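Local coordinates for protein beta-galactosidase (Trichoderma reesei, PDB 3OG2) that probably hydrolyses terminal non-reducing beta-D-galactose residues in beta-D-galactosides, as a family 35 glycoside hydrolase, at residues 487-501 against 523-535. Numbering follows the deposited sequence.
Sequences GGAQELHEFAVKNPF and SNLTVVLQWTASS
His-493 and Trp-531, Phe-495 and Leu-529, and Val-497 and Val-527 are joined by reciprocal backbone hydrogen bonds, pairing strands 492-497 and 527-532 antiparallel as neighbours in an eight-stranded sheet of beta-galactosidase domain 2. Beyond them, Ala-533 N donates to Glu-491 O and Gln-490 N to Ala-533 O (2.8 Å).

These hydrogen-bonded pairs send their side chains to one face. His-493 CB lies over the Trp-531 indole, 4.0 Å from the centroid of its five-membered ring, while Leu-529 CB sits over one face of the Phe-495 ring, toward its rim. Phe-495 CG sits between backbone N and carbonyl carbon (chi1 59°), which brings CE1 to 3.6 Å from Trp-531 NE1. Ile-547 and Met-549 of strand 545-551 pack against the Phe-495 ring.

On the other face, Gln-530 NE2 donates to Glu-494 OE1 (2.8 Å) on its anti side, with amide and carboxylate planes nearly parallel but offset, and the bond bent (131°). Glu-494 OE1 also accepts from Leu-439 N, and its OE2 bonds to Tyr-466 OH and Gln-438 N. Leu-492 CD1 presses on Gln-530 CG at 3.3 Å. A leucine in place of Gln-530, lacking the amide, would probably leave the Glu-494 carboxylate less firmly held from this strand.

The pairing thus puts an aromatic-aliphatic layer facing strand 545-551 on one side of the sheet and, on the other, a buried carboxylate held by neutral donors.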
ATOM      1  N   GLY A 487      11.963  26.506  -6.980  1.00 10.34           N
ATOM      2  CA  GLY A 487      12.550  26.648  -5.639  1.00 10.04           C
ATOM      3  C   GLY A 487      11.440  26.796  -4.618  1.00  9.24           C
ATOM      4  O   GLY A 487      10.321  27.183  -4.953  1.00 10.42           O
ATOM      5  N   GLY A 488      11.740  26.550  -3.361  1.00 10.70           N
ATOM      6  CA  GLY A 488      10.821  26.913  -2.278  1.00 10.86           C
ATOM      7  C   GLY A 488      10.656  28.416  -2.272  1.00 10.69           C
ATOM      8  O   GLY A 488      11.538  29.194  -2.656  1.00 13.02           O
ATOM      9  N   ALA A 489       9.499  28.845  -1.817  1.00 13.59           N
ATOM     10  CA  ALA A 489       9.241  30.298  -1.769  1.00 14.19           C
ATOM     11  C   ALA A 489      10.312  31.071  -1.004  1.00 13.76           C
ATOM     12  O   ALA A 489      10.813  30.633   0.036  1.00 15.69           O
ATOM     13  CB  ALA A 489       7.888  30.542  -1.128  1.00 17.11           C
ATOM     14  N   GLN A 490      10.645  32.245  -1.567  1.00 13.29           N
ATOM     15  CA  GLN A 490      11.624  33.189  -1.011  1.00 15.87           C
ATOM     16  C   GLN A 490      13.068  32.691  -1.180  1.00 12.97           C
ATOM     17  O   GLN A 490      14.005  33.375  -0.688  1.00 18.73           O
ATOM     18  CB  GLN A 490      11.365  33.550   0.463  1.00 23.05           C
ATOM     19  CG  GLN A 490      10.047  34.329   0.542  1.00 41.23           C
ATOM     20  CD  GLN A 490       9.874  35.117  -0.752  1.00 55.23           C
ATOM     21  OE1 GLN A 490      10.784  35.850  -1.158  1.00 94.40           O
ATOM     22  NE2 GLN A 490       8.722  34.949  -1.398  1.00 55.50           N
ATOM     23  N   GLU A 491      13.312  31.560  -1.829  1.00 11.43           N
ATOM     24  CA  GLU A 491      14.709  31.127  -2.090  1.00 11.26           C
ATOM     25  C   GLU A 491      15.273  31.841  -3.298  1.00 10.91           C
ATOM     26  O   GLU A 491      14.606  31.933  -4.360  1.00 12.39           O
ATOM     27  CB  GLU A 491      14.740  29.638  -2.339  1.00 12.26           C
ATOM     28  CG  GLU A 491      14.501  28.716  -1.147  1.00 12.98           C
ATOM     29  CD  GLU A 491      14.259  27.269  -1.588  1.00 13.39           C
ATOM     30  OE1 GLU A 491      14.515  26.879  -2.750  1.00 12.67           O
ATOM     31  OE2 GLU A 491      13.760  26.501  -0.706  1.00 14.98           O
ATOM     32  N   LEU A 492      16.498  32.359  -3.180  1.00 11.05           N
ATOM     33  CA  LEU A 492      17.208  32.883  -4.326  1.00 10.33           C
ATOM     34  C   LEU A 492      17.867  31.728  -5.056  1.00  9.80           C
ATOM     35  O   LEU A 492      18.509  30.901  -4.405  1.00 11.53           O
ATOM     36  CB  LEU A 492      18.304  33.856  -3.928  1.00 12.53           C
ATOM     37  CG  LEU A 492      19.174  34.473  -5.038  1.00 16.07           C
ATOM     38  CD1 LEU A 492      18.383  35.424  -5.931  1.00 19.91           C
ATOM     39  CD2 LEU A 492      20.356  35.252  -4.433  1.00 24.25           C
ATOM     40  N   HIS A 493      17.712  31.701  -6.371  1.00 10.60           N
ATOM     41  CA  HIS A 493      18.357  30.671  -7.188  1.00 10.36           C
ATOM     42  C   HIS A 493      19.060  31.284  -8.380  1.00  9.84           C
ATOM     43  O   HIS A 493      18.760  32.416  -8.795  1.00 11.70           O
ATOM     44  CB  HIS A 493      17.292  29.681  -7.716  1.00 11.43           C
ATOM     45  CG  HIS A 493      16.897  28.778  -6.577  1.00 10.83           C
ATOM     46  ND1 HIS A 493      17.807  27.824  -6.160  1.00 11.47           N
ATOM     47  CD2 HIS A 493      15.825  28.693  -5.762  1.00 11.99           C
ATOM     48  CE1 HIS A 493      17.265  27.165  -5.138  1.00 12.17           C
ATOM     49  NE2 HIS A 493      16.082  27.697  -4.906  1.00 12.72           N
ATOM     50  N   GLU A 494      20.049  30.542  -8.900  1.00 10.28           N
ATOM     51  CA  GLU A 494      20.760  31.011 -10.090  1.00 10.57           C
ATOM     52  C   GLU A 494      21.017  29.828 -11.014  1.00  9.56           C
ATOM     53  O   GLU A 494      21.293  28.711 -10.517  1.00 10.96           O
ATOM     54  CB  GLU A 494      22.055  31.704  -9.637  1.00 11.66           C
ATOM     55  CG  GLU A 494      22.708  32.412 -10.818  1.00 12.49           C
ATOM     56  CD  GLU A 494      24.014  33.051 -10.347  1.00 12.24           C
ATOM     57  OE1 GLU A 494      23.966  34.160  -9.745  1.00 14.32           O
ATOM     58  OE2 GLU A 494      25.057  32.360 -10.541  1.00 13.92           O
ATOM     59  N   PHE A 495      20.950  30.069 -12.311  1.00 10.33           N
ATOM     60  CA  PHE A 495      21.346  29.047 -13.271  1.00 10.04           C
ATOM     61  C   PHE A 495      22.042  29.755 -14.434  1.00 10.40           C
ATOM     62  O   PHE A 495      21.883  30.959 -14.640  1.00 12.43           O
ATOM     63  CB  PHE A 495      20.207  28.159 -13.751  1.00 10.90           C
ATOM     64  CG  PHE A 495      19.075  28.878 -14.431  1.00 11.27           C
ATOM     65  CD1 PHE A 495      18.126  29.587 -13.668  1.00 12.54           C
ATOM     66  CD2 PHE A 495      18.966  28.784 -15.801  1.00 13.18           C
ATOM     67  CE1 PHE A 495      17.055  30.199 -14.321  1.00 13.94           C
ATOM     68  CE2 PHE A 495      17.924  29.403 -16.452  1.00 16.16           C
ATOM     69  CZ  PHE A 495      16.970  30.095 -15.701  1.00 14.52           C
ATOM     70  N   ALA A 496      22.793  28.971 -15.179  1.00 10.81           N
ATOM     71  CA  ALA A 496      23.517  29.571 -16.286  1.00 11.21           C
ATOM     72  C   ALA A 496      23.377  28.622 -17.483  1.00 10.73           C
ATOM     73  O   ALA A 496      23.475  27.412 -17.330  1.00 12.70           O
ATOM     74  CB  ALA A 496      24.974  29.773 -15.948  1.00 13.06           C
ATOM     75  N   VAL A 497      23.162  29.199 -18.644  1.00 11.56           N
ATOM     76  CA  VAL A 497      22.933  28.452 -19.866  1.00 12.15           C
ATOM     77  C   VAL A 497      24.071  28.730 -20.831  1.00 12.17           C
ATOM     78  O   VAL A 497      24.346  29.898 -21.146  1.00 13.28           O
ATOM     79  CB  VAL A 497      21.581  28.801 -20.527  1.00 12.08           C
ATOM     80  CG1 VAL A 497      21.336  27.911 -21.736  1.00 14.52           C
ATOM     81  CG2 VAL A 497      20.441  28.640 -19.505  1.00 15.05           C
ATOM     82  N   LYS A 498      24.754  27.663 -21.287  1.00 13.89           N
ATOM     83  CA  LYS A 498      25.798  27.889 -22.306  1.00 14.46           C
ATOM     84  C   LYS A 498      25.174  28.521 -23.563  1.00 14.44           C
ATOM     85  O   LYS A 498      23.982  28.220 -23.755  1.00 15.12           O
ATOM     86  CB  LYS A 498      26.503  26.580 -22.672  1.00 16.80           C
ATOM     87  CG  LYS A 498      27.133  25.903 -21.440  1.00 20.92           C
ATOM     88  CD  LYS A 498      27.998  24.753 -22.024  1.00 29.54           C
ATOM     89  CE  LYS A 498      28.551  23.877 -20.923  1.00 36.75           C
ATOM     90  NZ  LYS A 498      28.938  22.514 -21.426  1.00 32.71           N
ATOM     91  N   ASN A 499      25.931  29.323 -24.289  1.00 15.13           N
ATOM     92  CA  ASN A 499      25.393  30.104 -25.425  1.00 16.43           C
ATOM     93  C   ASN A 499      24.193  29.477 -26.127  1.00 16.26           C
ATOM     94  O   ASN A 499      24.306  28.487 -26.840  1.00 17.74           O
ATOM     95  CB  ASN A 499      26.512  30.283 -26.457  1.00 21.23           C
ATOM     96  CG  ASN A 499      26.025  31.063 -27.649  1.00 24.72           C
ATOM     97  OD1 ASN A 499      24.904  31.564 -27.786  1.00 25.71           O
ATOM     98  ND2 ASN A 499      26.991  31.172 -28.562  1.00 28.92           N
ATOM     99  N   PRO A 500      23.025  30.015 -25.804  1.00 14.57           N
ATOM    100  CA  PRO A 500      21.786  29.446 -26.347  1.00 14.43           C
ATOM    101  C   PRO A 500      21.329  30.057 -27.660  1.00 15.78           C
ATOM    102  O   PRO A 500      20.200  29.792 -28.136  1.00 20.88           O
ATOM    103  CB  PRO A 500      20.786  29.810 -25.224  1.00 14.37           C
ATOM    104  CG  PRO A 500      21.242  31.161 -24.741  1.00 14.31           C
ATOM    105  CD  PRO A 500      22.761  31.094 -24.836  1.00 14.35           C
ATOM    106  N   PHE A 501      22.153  30.872 -28.283  1.00 18.57           N
ATOM    107  CA  PHE A 501      21.700  31.720 -29.400  1.00 21.23           C
ATOM    108  C   PHE A 501      22.129  31.233 -30.755  1.00 28.11           C
ATOM    109  O   PHE A 501      21.868  31.914 -31.748  1.00 32.19           O
ATOM    110  CB  PHE A 501      22.272  33.151 -29.212  1.00 21.85           C
ATOM    111  CG  PHE A 501      21.720  33.748 -27.933  1.00 20.20           C
ATOM    112  CD1 PHE A 501      20.329  33.873 -27.752  1.00 20.92           C
ATOM    113  CD2 PHE A 501      22.623  34.135 -26.949  1.00 22.27           C
ATOM    114  CE1 PHE A 501      19.810  34.407 -26.551  1.00 19.97           C
ATOM    115  CE2 PHE A 501      22.105  34.677 -25.786  1.00 22.96           C
ATOM    116  CZ  PHE A 501      20.742  34.808 -25.603  1.00 23.00           C
ATOM    117  N   SER A 523      30.857  37.552 -21.912  1.00 32.51           N
ATOM    118  CA  SER A 523      31.348  37.788 -23.266  1.00 34.25           C
ATOM    119  C   SER A 523      31.205  36.558 -24.147  1.00 34.10           C
ATOM    120  O   SER A 523      30.969  36.705 -25.361  1.00 38.29           O
ATOM    121  CB  SER A 523      32.820  38.255 -23.207  1.00 37.82           C
ATOM    122  OG  SER A 523      33.310  37.816 -21.941  1.00 72.97           O
ATOM    123  N   ASN A 524      31.337  35.364 -23.566  1.00 36.58           N
ATOM    124  CA  ASN A 524      31.150  34.156 -24.360  1.00 38.03           C
ATOM    125  C   ASN A 524      29.697  33.754 -24.508  1.00 33.66           C
ATOM    126  O   ASN A 524      29.349  32.669 -25.027  1.00 38.93           O
ATOM    127  CB  ASN A 524      31.943  33.016 -23.714  1.00 44.85           C
ATOM    128  CG  ASN A 524      31.426  32.621 -22.343  1.00 46.54           C
ATOM    129  OD1 ASN A 524      30.266  32.728 -21.985  1.00 57.29           O
ATOM    130  ND2 ASN A 524      32.382  32.153 -21.521  1.00 96.04           N
ATOM    131  N   LEU A 525      28.788  34.590 -24.024  1.00 27.43           N
ATOM    132  CA  LEU A 525      27.364  34.380 -24.279  1.00 26.53           C
ATOM    133  C   LEU A 525      26.816  33.277 -23.406  1.00 20.68           C
ATOM    134  O   LEU A 525      25.739  32.778 -23.705  1.00 19.77           O
ATOM    135  CB  LEU A 525      27.048  34.078 -25.758  1.00 32.72           C
ATOM    136  CG  LEU A 525      27.167  35.300 -26.683  1.00 39.74           C
ATOM    137  CD1 LEU A 525      26.533  35.050 -28.053  1.00 39.87           C
ATOM    138  CD2 LEU A 525      26.546  36.517 -26.007  1.00 47.02           C
ATOM    139  N   THR A 526      27.522  32.941 -22.320  1.00 19.33           N
ATOM    140  CA  THR A 526      26.812  32.233 -21.254  1.00 15.46           C
ATOM    141  C   THR A 526      25.831  33.178 -20.566  1.00 14.98           C
ATOM    142  O   THR A 526      26.196  34.276 -20.119  1.00 19.30           O
ATOM    143  CB  THR A 526      27.795  31.704 -20.222  1.00 17.35           C
ATOM    144  OG1 THR A 526      28.584  30.727 -20.882  1.00 23.30           O
ATOM    145  CG2 THR A 526      27.062  31.005 -19.083  1.00 19.52           C
ATOM    146  N   VAL A 527      24.585  32.787 -20.461  1.00 13.97           N
ATOM    147  CA  VAL A 527      23.563  33.628 -19.876  1.00 13.49           C
ATOM    148  C   VAL A 527      23.334  33.197 -18.430  1.00 11.51           C
ATOM    149  O   VAL A 527      23.033  32.017 -18.163  1.00 13.47           O
ATOM    150  CB  VAL A 527      22.274  33.503 -20.723  1.00 13.25           C
ATOM    151  CG1 VAL A 527      21.250  34.465 -20.098  1.00 14.12           C
ATOM    152  CG2 VAL A 527      22.455  33.782 -22.218  1.00 15.21           C
ATOM    153  N   VAL A 528      23.471  34.097 -17.492  1.00 12.27           N
ATOM    154  CA  VAL A 528      23.288  33.814 -16.091  1.00 12.02           C
ATOM    155  C   VAL A 528      22.023  34.502 -15.596  1.00 12.47           C
ATOM    156  O   VAL A 528      21.834  35.699 -15.809  1.00 13.07           O
ATOM    157  CB  VAL A 528      24.513  34.266 -15.265  1.00 12.07           C
ATOM    158  CG1 VAL A 528      24.337  33.875 -13.812  1.00 13.55           C
ATOM    159  CG2 VAL A 528      25.799  33.700 -15.879  1.00 14.21           C
ATOM    160  N   LEU A 529      21.151  33.682 -14.981  1.00 12.53           N
ATOM    161  CA  LEU A 529      19.842  34.172 -14.563  1.00 11.19           C
ATOM    162  C   LEU A 529      19.691  33.937 -13.081  1.00 11.29           C
ATOM    163  O   LEU A 529      19.936  32.838 -12.632  1.00 11.96           O
ATOM    164  CB  LEU A 529      18.707  33.414 -15.289  1.00 12.95           C
ATOM    165  CG  LEU A 529      18.694  33.610 -16.814  1.00 15.40           C
ATOM    166  CD1 LEU A 529      19.562  32.505 -17.477  1.00 15.80           C
ATOM    167  CD2 LEU A 529      17.317  33.568 -17.436  1.00 18.82           C
ATOM    168  N   GLN A 530      19.282  34.960 -12.348  1.00 12.61           N
ATOM    169  CA  GLN A 530      19.001  34.865 -10.934  1.00 12.75           C
ATOM    170  C   GLN A 530      17.522  35.177 -10.702  1.00 15.02           C
ATOM    171  O   GLN A 530      16.958  36.069 -11.354  1.00 18.87           O
ATOM    172  CB  GLN A 530      19.879  35.874 -10.183  1.00 19.48           C
ATOM    173  CG  GLN A 530      20.141  35.475  -8.756  1.00 23.33           C
ATOM    174  CD  GLN A 530      21.237  36.356  -8.183  1.00 21.92           C
ATOM    175  OE1 GLN A 530      20.862  37.467  -7.882  1.00 24.69           O
ATOM    176  NE2 GLN A 530      22.433  35.861  -8.062  1.00 15.60           N
ATOM    177  N   TRP A 531      16.876  34.489  -9.762  1.00 14.45           N
ATOM    178  CA  TRP A 531      15.486  34.786  -9.528  1.00 14.08           C
ATOM    179  C   TRP A 531      15.185  34.360  -8.097  1.00 11.93           C
ATOM    180  O   TRP A 531      15.882  33.467  -7.576  1.00 13.09           O
ATOM    181  CB  TRP A 531      14.611  34.036 -10.531  1.00 19.21           C
ATOM    182  CG  TRP A 531      14.924  32.538 -10.636  1.00 24.25           C
ATOM    183  CD1 TRP A 531      15.990  31.806 -11.081  1.00 24.31           C
ATOM    184  CD2 TRP A 531      14.026  31.500 -10.224  1.00 18.31           C
ATOM    185  NE1 TRP A 531      15.770  30.433 -10.965  1.00 19.25           N
ATOM    186  CE2 TRP A 531      14.593  30.188 -10.451  1.00 18.25           C
ATOM    187  CE3 TRP A 531      12.707  31.585  -9.666  1.00 19.00           C
ATOM    188  CZ2 TRP A 531      13.947  28.992 -10.157  1.00 13.55           C
ATOM    189  CZ3 TRP A 531      12.110  30.400  -9.389  1.00 17.42           C
ATOM    190  CH2 TRP A 531      12.684  29.168  -9.623  1.00 16.59           C
ATOM    191  N   THR A 532      14.185  34.975  -7.499  1.00 14.54           N
ATOM    192  CA  THR A 532      13.753  34.542  -6.173  1.00 14.54           C
ATOM    193  C   THR A 532      12.374  33.923  -6.295  1.00 13.87           C
ATOM    194  O   THR A 532      11.455  34.575  -6.802  1.00 17.65           O
ATOM    195  CB  THR A 532      13.731  35.746  -5.202  1.00 17.89           C
ATOM    196  OG1 THR A 532      15.083  36.201  -5.043  1.00 20.79           O
ATOM    197  CG2 THR A 532      13.229  35.315  -3.835  1.00 17.20           C
ATOM    198  N   ALA A 533      12.249  32.660  -5.899  1.00 11.00           N
ATOM    199  CA  ALA A 533      10.991  31.948  -6.130  1.00 10.46           C
ATOM    200  C   ALA A 533       9.860  32.555  -5.312  1.00 11.58           C
ATOM    201  O   ALA A 533      10.003  33.004  -4.168  1.00 13.39           O
ATOM    202  CB  ALA A 533      11.242  30.492  -5.773  1.00 13.28           C
ATOM    203  N   SER A 534       8.680  32.565  -5.967  1.00 12.19           N
ATOM    204  CA  SER A 534       7.501  33.140  -5.325  1.00 12.72           C
ATOM    205  C   SER A 534       6.300  32.587  -6.034  1.00 13.24           C
ATOM    206  O   SER A 534       6.444  31.823  -6.975  1.00 13.27           O
ATOM    207  CB  SER A 534       7.483  34.673  -5.390  1.00 14.12           C
ATOM    208  OG  SER A 534       7.168  35.094  -6.723  1.00 14.35           O
ATOM    209  N   SER A 535       5.105  33.006  -5.619  1.00 14.80           N
ATOM    210  CA  SER A 535       3.914  32.504  -6.320  1.00 15.30           C
ATOM    211  C   SER A 535       3.765  33.110  -7.692  1.00 13.60           C
ATOM    212  O   SER A 535       2.879  32.694  -8.450  1.00 16.86           O
ATOM    213  CB  SER A 535       2.688  32.818  -5.462  1.00 20.12           C
ATOM    214  OG  SER A 535       2.679  34.219  -5.292  1.00 25.94           O
TER
HETATM  215  O   HOH W   1      28.663  30.075 -23.497  1.00 20.70           O